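PDB 3RE1: uroporphyrinogen-III synthetase from Pseudomonas syringae pv. tomato, which probably catalyses the cyclization of the linear tetrapyrrole hydroxymethylbilane to uroporphyrinogen III, with release of water, in porphyrin biosynthesis. Local coordinates for residues 58-72 with 84-98. Residues are numbered along the deposited sequence; the frame is centred on the assembly and turned at random.
Sequences RSIIFELLNYSAVIV and LIDEVWPQPPMQPWF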
loop_
_atom_site.group_PDB
_atom_site.type_symbol
_atom_site.label_atom_id
_atom_site.label_comp_id
_atom_site.label_asym_id
_atom_site.label_seq_id
_atom_site.Cartn_x
_atom_site.Cartn_y
_atom_site.Cartn_z
ATOM N N ARG A 58 20.593 -12.226 5.020
ATOM C CA ARG A 58 20.402 -13.111 6.147
ATOM C C ARG A 58 21.267 -12.633 7.297
ATOM O O ARG A 58 20.917 -12.781 8.474
ATOM C CB ARG A 58 20.782 -14.537 5.794
ATOM C CG ARG A 58 20.436 -15.506 6.903
ATOM C CD ARG A 58 20.837 -16.932 6.570
ATOM N NE ARG A 58 20.514 -17.824 7.685
ATOM C CZ ARG A 58 19.276 -18.177 8.045
ATOM N NH1 ARG A 58 18.220 -17.727 7.378
ATOM N NH2 ARG A 58 19.090 -18.977 9.092
ATOM N N SER A 59 22.409 -12.055 6.944
ATOM C CA SER A 59 23.344 -11.557 7.946
ATOM C C SER A 59 22.867 -10.231 8.482
ATOM O O SER A 59 23.116 -9.902 9.646
ATOM C CB SER A 59 24.732 -11.381 7.342
ATOM O OG SER A 59 25.251 -12.630 6.945
ATOM N N ILE A 60 22.197 -9.457 7.630
ATOM C CA ILE A 60 21.679 -8.192 8.089
ATOM C C ILE A 60 20.653 -8.465 9.190
ATOM O O ILE A 60 20.592 -7.753 10.189
ATOM C CB ILE A 60 21.095 -7.335 6.943
ATOM C CG1 ILE A 60 20.244 -6.216 7.528
ATOM C CG2 ILE A 60 20.245 -8.158 6.023
ATOM C CD1 ILE A 60 19.964 -5.050 6.577
ATOM N N ILE A 61 19.877 -9.529 9.019
ATOM C CA ILE A 61 18.916 -9.941 10.036
ATOM C C ILE A 61 19.586 -10.258 11.370
ATOM O O ILE A 61 19.138 -9.806 12.389
ATOM C CB ILE A 61 18.118 -11.169 9.579
ATOM C CG1 ILE A 61 17.025 -10.749 8.582
ATOM C CG2 ILE A 61 17.507 -11.893 10.791
ATOM C CD1 ILE A 61 17.342 -9.659 7.543
ATOM N N PHE A 62 20.672 -11.024 11.356
ATOM C CA PHE A 62 21.419 -11.328 12.581
ATOM C C PHE A 62 22.042 -10.082 13.248
ATOM O O PHE A 62 22.129 -10.000 14.485
ATOM C CB PHE A 62 22.517 -12.355 12.289
ATOM C CG PHE A 62 23.238 -12.839 13.518
ATOM C CD1 PHE A 62 22.767 -13.955 14.215
ATOM C CD2 PHE A 62 24.384 -12.179 13.996
ATOM C CE1 PHE A 62 23.416 -14.429 15.357
ATOM C CE2 PHE A 62 25.038 -12.634 15.144
ATOM C CZ PHE A 62 24.549 -13.792 15.825
ATOM N N GLU A 63 22.469 -9.111 12.439
ATOM C CA GLU A 63 23.040 -7.886 13.003
ATOM C C GLU A 63 22.097 -6.693 13.153
ATOM O O GLU A 63 22.553 -5.565 13.186
ATOM C CB GLU A 63 24.301 -7.478 12.236
ATOM C CG GLU A 63 25.521 -8.339 12.613
ATOM C CD GLU A 63 26.804 -7.835 11.992
ATOM O OE1 GLU A 63 27.454 -6.922 12.580
ATOM O OE2 GLU A 63 27.152 -8.351 10.900
ATOM N N LEU A 64 20.793 -6.954 13.268
ATOM C CA LEU A 64 19.771 -5.905 13.433
ATOM C C LEU A 64 20.141 -4.876 14.467
ATOM O O LEU A 64 19.736 -3.749 14.366
ATOM C CB LEU A 64 18.412 -6.491 13.818
ATOM C CG LEU A 64 17.608 -7.058 12.671
ATOM C CD1 LEU A 64 16.309 -7.600 13.216
ATOM C CD2 LEU A 64 17.347 -6.027 11.631
ATOM N N LEU A 65 20.934 -5.281 15.447
ATOM C CA LEU A 65 21.357 -4.364 16.485
ATOM C C LEU A 65 22.265 -3.277 15.961
ATOM O O LEU A 65 22.456 -2.264 16.620
ATOM C CB LEU A 65 22.045 -5.112 17.621
ATOM C CG LEU A 65 21.250 -6.218 18.317
ATOM C CD1 LEU A 65 22.058 -6.694 19.542
ATOM C CD2 LEU A 65 19.861 -5.757 18.711
ATOM N N ASN A 66 22.813 -3.483 14.770
ATOM C CA ASN A 66 23.615 -2.452 14.109
ATOM C C ASN A 66 22.815 -1.148 13.960
ATOM O O ASN A 66 23.380 -0.041 13.879
ATOM C CB ASN A 66 24.084 -2.913 12.720
ATOM C CG ASN A 66 25.386 -3.669 12.783
ATOM O OD1 ASN A 66 26.096 -3.564 13.785
ATOM N ND2 ASN A 66 25.714 -4.441 11.729
ATOM N N TYR A 67 21.508 -1.285 13.917
ATOM C CA TYR A 67 20.642 -0.129 13.762
ATOM C C TYR A 67 20.062 0.282 15.109
ATOM O O TYR A 67 19.841 -0.552 15.993
ATOM C CB TYR A 67 19.493 -0.443 12.770
ATOM C CG TYR A 67 20.026 -0.834 11.408
ATOM C CD1 TYR A 67 20.287 0.118 10.431
ATOM C CD2 TYR A 67 20.321 -2.128 11.127
ATOM C CE1 TYR A 67 20.840 -0.218 9.227
ATOM C CE2 TYR A 67 20.849 -2.490 9.914
ATOM C CZ TYR A 67 21.119 -1.543 8.964
ATOM O OH TYR A 67 21.629 -1.939 7.729
ATOM N N SER A 68 19.785 1.574 15.219
ATOM C CA SER A 68 19.161 2.162 16.375
ATOM C C SER A 68 17.674 1.956 16.305
ATOM O O SER A 68 17.012 1.947 17.333
ATOM C CB SER A 68 19.451 3.668 16.385
ATOM O OG SER A 68 20.845 3.910 16.285
ATOM N N ALA A 69 17.143 1.815 15.092
ATOM C CA ALA A 69 15.695 1.646 14.917
ATOM C C ALA A 69 15.332 0.936 13.645
ATOM O O ALA A 69 16.025 1.067 12.640
ATOM C CB ALA A 69 14.957 2.998 14.990
ATOM N N VAL A 70 14.221 0.197 13.701
ATOM C CA VAL A 70 13.705 -0.516 12.560
ATOM C C VAL A 70 12.309 -0.025 12.268
ATOM O O VAL A 70 11.464 -0.044 13.151
ATOM C CB VAL A 70 13.601 -2.021 12.835
ATOM C CG1 VAL A 70 12.856 -2.704 11.702
ATOM C CG2 VAL A 70 14.954 -2.604 12.974
ATOM N N ILE A 71 12.081 0.404 11.028
ATOM C CA ILE A 71 10.775 0.866 10.546
ATOM C C ILE A 71 10.208 -0.135 9.532
ATOM O O ILE A 71 10.887 -0.577 8.589
ATOM C CB ILE A 71 10.896 2.244 9.796
ATOM C CG1 ILE A 71 11.511 3.324 10.686
ATOM C CG2 ILE A 71 9.546 2.709 9.335
ATOM C CD1 ILE A 71 12.060 4.543 9.942
ATOM N N VAL A 72 8.954 -0.488 9.711
ATOM C CA VAL A 72 8.291 -1.430 8.799
ATOM C C VAL A 72 7.104 -0.683 8.155
ATOM O O VAL A 72 6.264 -0.098 8.825
ATOM C CB VAL A 72 7.812 -2.672 9.553
ATOM C CG1 VAL A 72 7.159 -3.687 8.607
ATOM C CG2 VAL A 72 8.968 -3.311 10.274
ATOM N N LEU A 84 11.494 -13.956 9.375
ATOM C CA LEU A 84 12.951 -13.985 9.319
ATOM C C LEU A 84 13.581 -13.916 10.726
ATOM O O LEU A 84 14.479 -14.698 11.033
ATOM C CB LEU A 84 13.454 -12.847 8.450
ATOM C CG LEU A 84 14.042 -13.228 7.101
ATOM C CD1 LEU A 84 13.111 -14.079 6.281
ATOM C CD2 LEU A 84 14.314 -11.925 6.399
ATOM N N ILE A 85 13.098 -12.988 11.556
ATOM C CA ILE A 85 13.516 -12.865 12.931
ATOM C C ILE A 85 13.374 -14.220 13.617
ATOM O O ILE A 85 14.335 -14.763 14.153
ATOM C CB ILE A 85 12.649 -11.837 13.689
ATOM C CG1 ILE A 85 13.032 -10.419 13.281
ATOM C CG2 ILE A 85 12.850 -11.940 15.172
ATOM C CD1 ILE A 85 12.680 -10.005 11.865
ATOM N N ASP A 86 12.167 -14.767 13.596
ATOM C CA ASP A 86 11.884 -16.013 14.290
ATOM C C ASP A 86 12.819 -17.137 13.882
ATOM O O ASP A 86 13.053 -18.079 14.637
ATOM C CB ASP A 86 10.455 -16.450 14.025
ATOM C CG ASP A 86 10.090 -17.679 14.798
ATOM O OD1 ASP A 86 9.883 -17.549 16.025
ATOM O OD2 ASP A 86 10.014 -18.763 14.176
ATOM N N GLU A 87 13.357 -17.034 12.684
ATOM C CA GLU A 87 14.242 -18.062 12.205
ATOM C C GLU A 87 15.651 -17.941 12.755
ATOM O O GLU A 87 16.273 -18.953 13.067
ATOM C CB GLU A 87 14.280 -18.010 10.697
ATOM C CG GLU A 87 15.183 -19.025 10.043
ATOM C CD GLU A 87 14.835 -19.203 8.575
ATOM O OE1 GLU A 87 13.819 -19.895 8.283
ATOM O OE2 GLU A 87 15.555 -18.633 7.712
ATOM N N VAL A 88 16.153 -16.714 12.865
ATOM C CA VAL A 88 17.534 -16.464 13.318
ATOM C C VAL A 88 17.648 -16.077 14.802
ATOM O O VAL A 88 18.576 -16.481 15.470
ATOM C CB VAL A 88 18.214 -15.347 12.452
ATOM C CG1 VAL A 88 19.677 -15.140 12.878
ATOM C CG2 VAL A 88 18.143 -15.691 10.970
ATOM N N TRP A 89 16.708 -15.284 15.296
ATOM C CA TRP A 89 16.675 -14.873 16.693
ATOM C C TRP A 89 15.917 -15.845 17.593
ATOM O O TRP A 89 14.694 -15.980 17.472
ATOM C CB TRP A 89 16.014 -13.498 16.815
ATOM C CG TRP A 89 16.834 -12.431 16.215
ATOM C CD1 TRP A 89 17.176 -12.294 14.904
ATOM C CD2 TRP A 89 17.478 -11.369 16.911
ATOM N NE1 TRP A 89 17.985 -11.221 14.749
ATOM C CE2 TRP A 89 18.192 -10.633 15.962
ATOM C CE3 TRP A 89 17.518 -10.976 18.243
ATOM C CZ2 TRP A 89 18.947 -9.524 16.306
ATOM C CZ3 TRP A 89 18.248 -9.875 18.578
ATOM C CH2 TRP A 89 18.961 -9.166 17.623
ATOM N N PRO A 90 16.623 -16.510 18.525
ATOM C CA PRO A 90 15.922 -17.404 19.461
ATOM C C PRO A 90 14.889 -16.625 20.292
ATOM O O PRO A 90 14.029 -17.210 20.927
ATOM C CB PRO A 90 17.054 -17.963 20.318
ATOM C CG PRO A 90 18.284 -17.857 19.422
ATOM C CD PRO A 90 18.088 -16.549 18.731
ATOM N N GLN A 91 14.975 -15.299 20.245
ATOM C CA GLN A 91 14.056 -14.407 20.927
ATOM C C GLN A 91 13.967 -13.112 20.137
ATOM O O GLN A 91 14.866 -12.784 19.340
ATOM C CB GLN A 91 14.573 -14.087 22.323
ATOM C CG GLN A 91 13.899 -14.855 23.426
ATOM C CD GLN A 91 14.528 -14.611 24.807
ATOM O OE1 GLN A 91 13.882 -14.829 25.837
ATOM N NE2 GLN A 91 15.787 -14.172 24.831
ATOM N N PRO A 92 12.880 -12.358 20.342
ATOM C CA PRO A 92 12.735 -11.098 19.611
ATOM C C PRO A 92 13.771 -10.061 20.034
ATOM O O PRO A 92 14.143 -10.018 21.191
ATOM C CB PRO A 92 11.301 -10.672 19.944
ATOM C CG PRO A 92 10.985 -11.391 21.210
ATOM C CD PRO A 92 11.636 -12.712 21.050
ATOM N N PRO A 93 14.245 -9.225 19.089
ATOM C CA PRO A 93 15.239 -8.179 19.373
ATOM C C PRO A 93 14.766 -7.125 20.365
ATOM O O PRO A 93 13.631 -6.705 20.318
ATOM C CB PRO A 93 15.487 -7.560 17.999
ATOM C CG PRO A 93 15.156 -8.662 17.032
ATOM C CD PRO A 93 13.938 -9.286 17.650
ATOM N N MET A 94 15.640 -6.703 21.262
ATOM C CA MET A 94 15.318 -5.644 22.210
ATOM C C MET A 94 15.702 -4.293 21.629
ATOM O O MET A 94 16.585 -3.610 22.141
ATOM C CB MET A 94 16.095 -5.834 23.496
ATOM C CG MET A 94 15.597 -6.982 24.316
ATOM S SD MET A 94 14.211 -6.574 25.422
ATOM C CE MET A 94 12.978 -7.896 24.978
ATOM N N GLN A 95 15.048 -3.911 20.543
ATOM C CA GLN A 95 15.325 -2.622 19.928
ATOM C C GLN A 95 14.019 -1.956 19.476
ATOM O O GLN A 95 13.026 -2.645 19.221
ATOM C CB GLN A 95 16.306 -2.788 18.759
ATOM C CG GLN A 95 15.688 -2.934 17.407
ATOM C CD GLN A 95 16.683 -3.386 16.338
ATOM O OE1 GLN A 95 17.771 -2.801 16.167
ATOM N NE2 GLN A 95 16.300 -4.431 15.607
ATOM N N PRO A 96 14.013 -0.608 19.378
ATOM C CA PRO A 96 12.825 0.145 18.948
ATOM C C PRO A 96 12.437 -0.180 17.528
ATOM O O PRO A 96 13.284 -0.205 16.631
ATOM C CB PRO A 96 13.259 1.599 19.089
ATOM C CG PRO A 96 14.332 1.566 20.134
ATOM C CD PRO A 96 15.083 0.303 19.826
ATOM N N TRP A 97 11.154 -0.478 17.345
ATOM C CA TRP A 97 10.576 -0.804 16.048
ATOM C C TRP A 97 9.380 0.124 15.886
ATOM O O TRP A 97 8.681 0.423 16.864
ATOM C CB TRP A 97 10.117 -2.268 16.014
ATOM C CG TRP A 97 11.218 -3.254 15.726
ATOM C CD1 TRP A 97 12.408 -3.381 16.389
ATOM C CD2 TRP A 97 11.226 -4.252 14.697
ATOM N NE1 TRP A 97 13.163 -4.374 15.812
ATOM C CE2 TRP A 97 12.450 -4.932 14.786
ATOM C CE3 TRP A 97 10.318 -4.628 13.710
ATOM C CZ2 TRP A 97 12.795 -5.970 13.904
ATOM C CZ3 TRP A 97 10.667 -5.667 12.832
ATOM C CH2 TRP A 97 11.890 -6.312 12.935
ATOM N N PHE A 98 9.137 0.577 14.656
ATOM C CA PHE A 98 8.038 1.483 14.405
ATOM C C PHE A 98 7.275 1.114 13.162
ATOM O O PHE A 98 7.792 0.375 12.306
ATOM C CB PHE A 98 8.589 2.909 14.296
ATOM C CG PHE A 98 9.459 3.307 15.459
ATOM C CD1 PHE A 98 10.787 2.973 15.483
ATOM C CD2 PHE A 98 8.931 3.977 16.560
ATOM C CE1 PHE A 98 11.599 3.328 16.565
ATOM C CE2 PHE A 98 9.758 4.345 17.643
ATOM C CZ PHE A 98 11.080 4.012 17.633
#
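Strands 69-72 and 97-99 are the parallel neighbours of a beta-alpha-beta unit, and Val70 pairs with Trp97 across them. Val70 N bonds to Pro96 O, and Val70 O accepts Phe98 N at 2.8 Å. Val72 N reaches Phe98 O at 3.0 Å. On the face carrying Val70 and Trp97, Val70 CG1 makes a CH-pi contact over the six-membered ring of Trp97, 3.6 Å from its centroid and 5° off the normal. Leu64 CD1 meets the edge of the same ring at CZ2. On the other face, Ala69 CB touches the ring edge of Phe98, which also packs on helix 131-137.

The last turn of the connecting helix, 84-88, crosses segment 58-62 at -76°. Ile61 packs CG1 against Leu84 CD2 at 3.7 Å and CG2 against Val88 CG2. Just past the helix, Trp89 NE1 donates to Ile61 O at 3.0 Å. Ile61 O lies in the indole plane, but NE1 sits well above the carbonyl plane, off the lone pairs. The bond helps fix the rotation of the indole, whose edge meets Leu65 CD2 at CH2. Arg58 is poorly ordered; as modelled, its extended chain (CG anti to the backbone N, chi1 -173°) brings NH1 to Glu87 OE2 at 2.8 Å, a salt bridge on the anti side of the carboxylate.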